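Local coordinates for putative pyrroline carboxylate reductase (Streptococcus pyogenes, PDB 2AHR), which catalyses the NAD(P)H-dependent reduction of 1-pyrroline-5-carboxylate to L-proline, the last step of proline biosynthesis, at the interface of chains A and B. Numbering follows the deposited sequence. Chains: chain A/B, putative pyrroline carboxylate reductase.

Contact 1: the interface of chains A and B. Residues chain A 114, 116, 165, 169, 172-173; chain B 200, 203-204, 207.
A:Tyr173 and A:Asn116 of one subunit close on B:Ser204 of the other from different directions, the phenol reaching its backbone carbonyl and the amide its hydroxyl. The phenol OH of A:Tyr173 donates to B:Ser204 O at 2.7 Å. That oxygen lies in the plane of the ring, at its edge, and the C=O...donor angle of 108° shows that the phenol comes in from well to the side of the carbonyl. The A:Tyr173 ring carbon CZ also rests 3.8 Å from B:Ser204 CB.

The amide of A:Asn116 lies over the backbone of B:Ser204 and the methyl of B:Ala203. Its CG, anti to the carbonyl carbon (chi1 -62°), carries ND2 to B:Ser204 OG at 3.2 Å; the bond is nearly straight, 167° at the hydrogen, with OG in the amide plane. The same hydroxyl donates to B:Thr200 O one turn earlier at 2.8 Å, from above that carbonyl's plane, and is thereby committed as donor within its own helix and as acceptor across the interface. The amide's other end, A:Asn116 OD1, meets a water at 2.6 Å. This water also contacts A:Tyr173 OH and B:Asn207 OD1, tying the A:Asn116 amide and the A:Tyr173 phenol to B:Asn207, about one turn on from B:Ser204.

A second shell holds A:Asn116 in place: A:Asn114 OD1 accepts its backbone N-H, while A:Asn114 ND2 donates to A:Ala165 O at 2.7 Å. Beside the polar cluster, the B:Thr200 methyl CG2 sits 3.8 Å from A:Pro169 CG and meets the A:Ile172 side chain at about a right angle.

The site lies where helix 190-210 of chain B packs against the 3-10 turn 115-119 and helix 158-185 of chain A, within the two-fold interface, which repeats the site with the chains exchanged.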
# COMPACT_ATOMS: atom_id res chain seq x y z
N ASN A 114 -7.92 -31.16 17.27
CA ASN A 114 -7.41 -29.85 17.67
C ASN A 114 -7.31 -29.78 19.18
O ASN A 114 -7.75 -30.71 19.87
CB ASN A 114 -8.26 -28.72 17.09
CG ASN A 114 -9.68 -28.69 17.63
OD1 ASN A 114 -9.93 -29.03 18.79
ND2 ASN A 114 -10.62 -28.28 16.79
N ASN A 116 -8.84 -28.51 21.51
CA ASN A 116 -10.09 -28.57 22.25
C ASN A 116 -10.39 -29.98 22.77
O ASN A 116 -11.25 -30.18 23.63
CB ASN A 116 -11.21 -27.98 21.41
CG ASN A 116 -10.97 -26.51 21.09
OD1 ASN A 116 -10.44 -25.78 21.92
ND2 ASN A 116 -11.31 -26.10 19.88
N ALA A 165 -10.01 -26.55 11.22
CA ALA A 165 -10.35 -27.06 12.56
C ALA A 165 -9.15 -27.28 13.45
O ALA A 165 -9.28 -27.19 14.68
CB ALA A 165 -11.14 -28.36 12.45
N PRO A 169 -8.04 -22.78 15.94
CA PRO A 169 -8.07 -22.28 17.33
C PRO A 169 -7.04 -21.17 17.58
O PRO A 169 -7.34 -20.24 18.31
CB PRO A 169 -7.74 -23.52 18.16
CG PRO A 169 -8.32 -24.64 17.37
CD PRO A 169 -8.02 -24.25 15.90
N ILE A 172 -8.50 -18.02 15.97
CA ILE A 172 -9.54 -17.61 16.87
C ILE A 172 -8.96 -16.90 18.10
O ILE A 172 -9.46 -15.83 18.48
CB ILE A 172 -10.41 -18.81 17.31
CG1 ILE A 172 -11.16 -19.38 16.09
CG2 ILE A 172 -11.38 -18.43 18.43
CD1 ILE A 172 -11.45 -20.87 16.17
N TYR A 173 -7.92 -17.47 18.69
CA TYR A 173 -7.31 -16.85 19.88
C TYR A 173 -6.62 -15.52 19.56
O TYR A 173 -6.65 -14.58 20.35
CB TYR A 173 -6.36 -17.83 20.61
CG TYR A 173 -7.07 -19.04 21.23
CD1 TYR A 173 -8.23 -18.88 21.99
CD2 TYR A 173 -6.57 -20.33 21.06
CE1 TYR A 173 -8.88 -19.99 22.56
CE2 TYR A 173 -7.23 -21.44 21.62
CZ TYR A 173 -8.37 -21.27 22.37
OH TYR A 173 -9.00 -22.36 22.93
N THR B 200 -15.71 -25.33 16.30
CA THR B 200 -14.34 -25.03 16.75
C THR B 200 -14.26 -23.71 17.54
O THR B 200 -13.66 -23.68 18.62
CB THR B 200 -13.33 -25.07 15.57
OG1 THR B 200 -13.38 -26.37 14.97
CG2 THR B 200 -11.92 -24.82 16.03
N ALA B 203 -15.91 -24.35 20.96
CA ALA B 203 -15.03 -25.14 21.84
C ALA B 203 -13.77 -24.39 22.29
O ALA B 203 -13.36 -24.48 23.47
CB ALA B 203 -14.66 -26.40 21.16
N SER B 204 -13.14 -23.67 21.35
CA SER B 204 -11.98 -22.83 21.64
C SER B 204 -12.28 -21.81 22.73
O SER B 204 -11.53 -21.69 23.71
CB SER B 204 -11.53 -22.06 20.37
OG SER B 204 -11.05 -22.95 19.40
N ASN B 207 -12.71 -23.60 26.04
CA ASN B 207 -11.42 -24.02 26.59
C ASN B 207 -10.69 -22.82 27.22
O ASN B 207 -10.15 -22.90 28.34
CB ASN B 207 -10.56 -24.66 25.50
CG ASN B 207 -9.42 -25.56 26.05
OD1 ASN B 207 -8.64 -26.11 25.28
ND2 ASN B 207 -9.37 -25.75 27.35
O HOH W 1 -8.07 -24.90 22.60

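Contact 2: the interface of chains A and B. Residues chain A 160, 164, 245-246, 249-250, 253; chain B 179, 182-183, 185-186.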
# COMPACT_ATOMS: atom_id res chain seq x y z
N THR A 160 -7.25 -28.88 4.02
CA THR A 160 -8.24 -27.83 4.28
C THR A 160 -8.87 -27.99 5.65
O THR A 160 -8.96 -27.02 6.40
CB THR A 160 -9.37 -27.85 3.25
OG1 THR A 160 -8.81 -27.81 1.93
CG2 THR A 160 -10.30 -26.63 3.44
N LEU A 164 -8.98 -25.44 8.83
CA LEU A 164 -10.26 -25.00 9.36
C LEU A 164 -10.53 -25.40 10.79
O LEU A 164 -11.23 -24.70 11.50
CB LEU A 164 -11.42 -25.52 8.51
CG LEU A 164 -11.68 -24.96 7.13
CD1 LEU A 164 -12.97 -25.63 6.62
CD2 LEU A 164 -11.86 -23.48 7.22
N VAL A 245 -8.08 -13.40 6.66
CA VAL A 245 -8.36 -14.75 7.18
C VAL A 245 -8.18 -15.81 6.08
O VAL A 245 -7.51 -16.83 6.26
CB VAL A 245 -9.77 -14.78 7.76
CG1 VAL A 245 -10.20 -16.22 8.10
CG2 VAL A 245 -9.83 -13.86 8.98
N SER A 246 -8.72 -15.51 4.91
CA SER A 246 -8.67 -16.42 3.76
C SER A 246 -7.24 -16.68 3.29
O SER A 246 -6.85 -17.82 3.00
CB SER A 246 -9.51 -15.82 2.62
OG SER A 246 -9.40 -16.62 1.48
N ILE A 249 -5.56 -18.88 5.76
CA ILE A 249 -5.96 -20.27 5.55
C ILE A 249 -5.22 -20.85 4.33
O ILE A 249 -4.70 -21.97 4.41
CB ILE A 249 -7.53 -20.41 5.40
CG1 ILE A 249 -8.26 -20.12 6.73
CG2 ILE A 249 -7.93 -21.81 4.88
CD1 ILE A 249 -7.90 -21.07 7.91
N ASP A 250 -5.15 -20.10 3.23
CA ASP A 250 -4.38 -20.53 2.07
C ASP A 250 -2.92 -20.85 2.46
O ASP A 250 -2.36 -21.87 2.03
CB ASP A 250 -4.41 -19.46 0.96
CG ASP A 250 -5.73 -19.47 0.15
OD1 ASP A 250 -6.66 -20.27 0.44
OD2 ASP A 250 -5.85 -18.67 -0.82
N ILE A 253 -2.66 -24.12 4.35
CA ILE A 253 -2.86 -25.23 3.40
C ILE A 253 -1.61 -25.43 2.55
O ILE A 253 -1.16 -26.56 2.37
CB ILE A 253 -4.17 -25.00 2.51
CG1 ILE A 253 -5.43 -25.03 3.39
CG2 ILE A 253 -4.28 -26.07 1.42
CD1 ILE A 253 -6.74 -24.79 2.65
N LEU B 179 -13.73 -17.66 7.55
CA LEU B 179 -13.15 -18.99 7.72
C LEU B 179 -13.92 -20.00 6.88
O LEU B 179 -13.32 -20.84 6.22
CB LEU B 179 -13.19 -19.42 9.20
CG LEU B 179 -12.15 -18.78 10.13
CD1 LEU B 179 -12.40 -19.18 11.57
CD2 LEU B 179 -10.72 -19.17 9.72
N ALA B 182 -13.20 -19.48 3.16
CA ALA B 182 -11.88 -20.06 2.89
C ALA B 182 -12.01 -21.56 2.66
O ALA B 182 -11.44 -22.10 1.72
CB ALA B 182 -10.92 -19.77 4.06
N GLY B 183 -12.81 -22.22 3.51
CA GLY B 183 -13.21 -23.60 3.28
C GLY B 183 -13.81 -23.87 1.91
O GLY B 183 -13.34 -24.75 1.21
N LYS B 185 -13.55 -22.03 -0.78
CA LYS B 185 -12.54 -21.75 -1.80
C LYS B 185 -11.71 -23.01 -2.00
O LYS B 185 -11.36 -23.36 -3.13
CB LYS B 185 -11.65 -20.58 -1.36
CG LYS B 185 -10.63 -20.13 -2.44
CD LYS B 185 -9.87 -18.90 -1.95
CE LYS B 185 -8.81 -18.44 -2.98
NZ LYS B 185 -7.48 -19.08 -2.66
N ASN B 186 -11.48 -23.71 -0.90
CA ASN B 186 -10.60 -24.87 -0.88
C ASN B 186 -11.32 -26.24 -0.92
O ASN B 186 -10.75 -27.27 -0.57
CB ASN B 186 -9.63 -24.76 0.31
CG ASN B 186 -8.59 -23.69 0.09
OD1 ASN B 186 -7.67 -23.89 -0.68
ND2 ASN B 186 -8.75 -22.53 0.75
O HOH W 2 -10.20 -29.66 -0.24
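The amide nitrogen ND2 of B:Asn186 is held by an acceptor from each chain. Across the interface it donates to A:Asp250 OD1 at 3.1 Å, almost perfectly straight at 177°, and meets that oxygen nearly along its C-O axis. OD1 lies in the amide plane of B:Asn186, but the amide and carboxylate planes stand 89° apart. Within its own chain ND2 also donates to B:Ala182 O at 2.9 Å, which steadies the amide. One nitrogen thus links the end of helix 158-185 in chain B to helix 241-258 in chain A.

The other oxygen of the acid, A:Asp250 OD2, receives B:Lys185 NZ in a short salt bridge of 2.5 Å, on its syn side and a little out of the carboxylate plane. The lysine chain is extended until its last torsion, where a bend (chi4 -93°) turns the ammonium towards the acid; the two side chains cross at about a right angle. The lysine's charge would be expected to stabilise the carboxylate as an anion. A:Ile253 comes tip to tip with the B:Asn186 amide, its CD1 methyl against CG.

Further along, the contact becomes apolar. B:Ala182 CB faces the branch point of A:Ile249, 3.7 Å from its CB and also near CG1 and CG2. B:Leu179 crosses both A:Val245 and A:Ile249 at about a right angle; its CD2 is packed tightly against A:Val245 CG1 at 3.4 Å. A:Leu164, from helix 158-185 of chain A, sets CD1 beside the CA of B:Gly183.

Back at B:Asn186, on the backbone side of the residue, A:Thr160 crosses its side chain obliquely, with the methyl CG2 3.7 Å from B:Asn186 CB. The hydroxyl A:Thr160 OG1 donates to B:Asn186 O at 3.2 Å, and a water joins the same two oxygens.

Contact 1 and contact 2 lie about 16 Å apart, measured between the centres of their C-alpha atoms, in one two-fold interface. Helix 158-185 of chain A serves both, with A:Thr160 and A:Leu164 in contact 2 and A:Ala165, A:Pro169, A:Ile172 and A:Tyr173 in contact 1. Chain B answers with consecutive elements: the end of its own helix 158-185 with the following B:Asn186 in contact 2, and helix 190-210 in contact 1. Because the twofold repeats each site with the chains exchanged, these helices interlock reciprocally, consistent with the family's dimerisation region; such dimers would then be the units from which the ten-chain assembly is built.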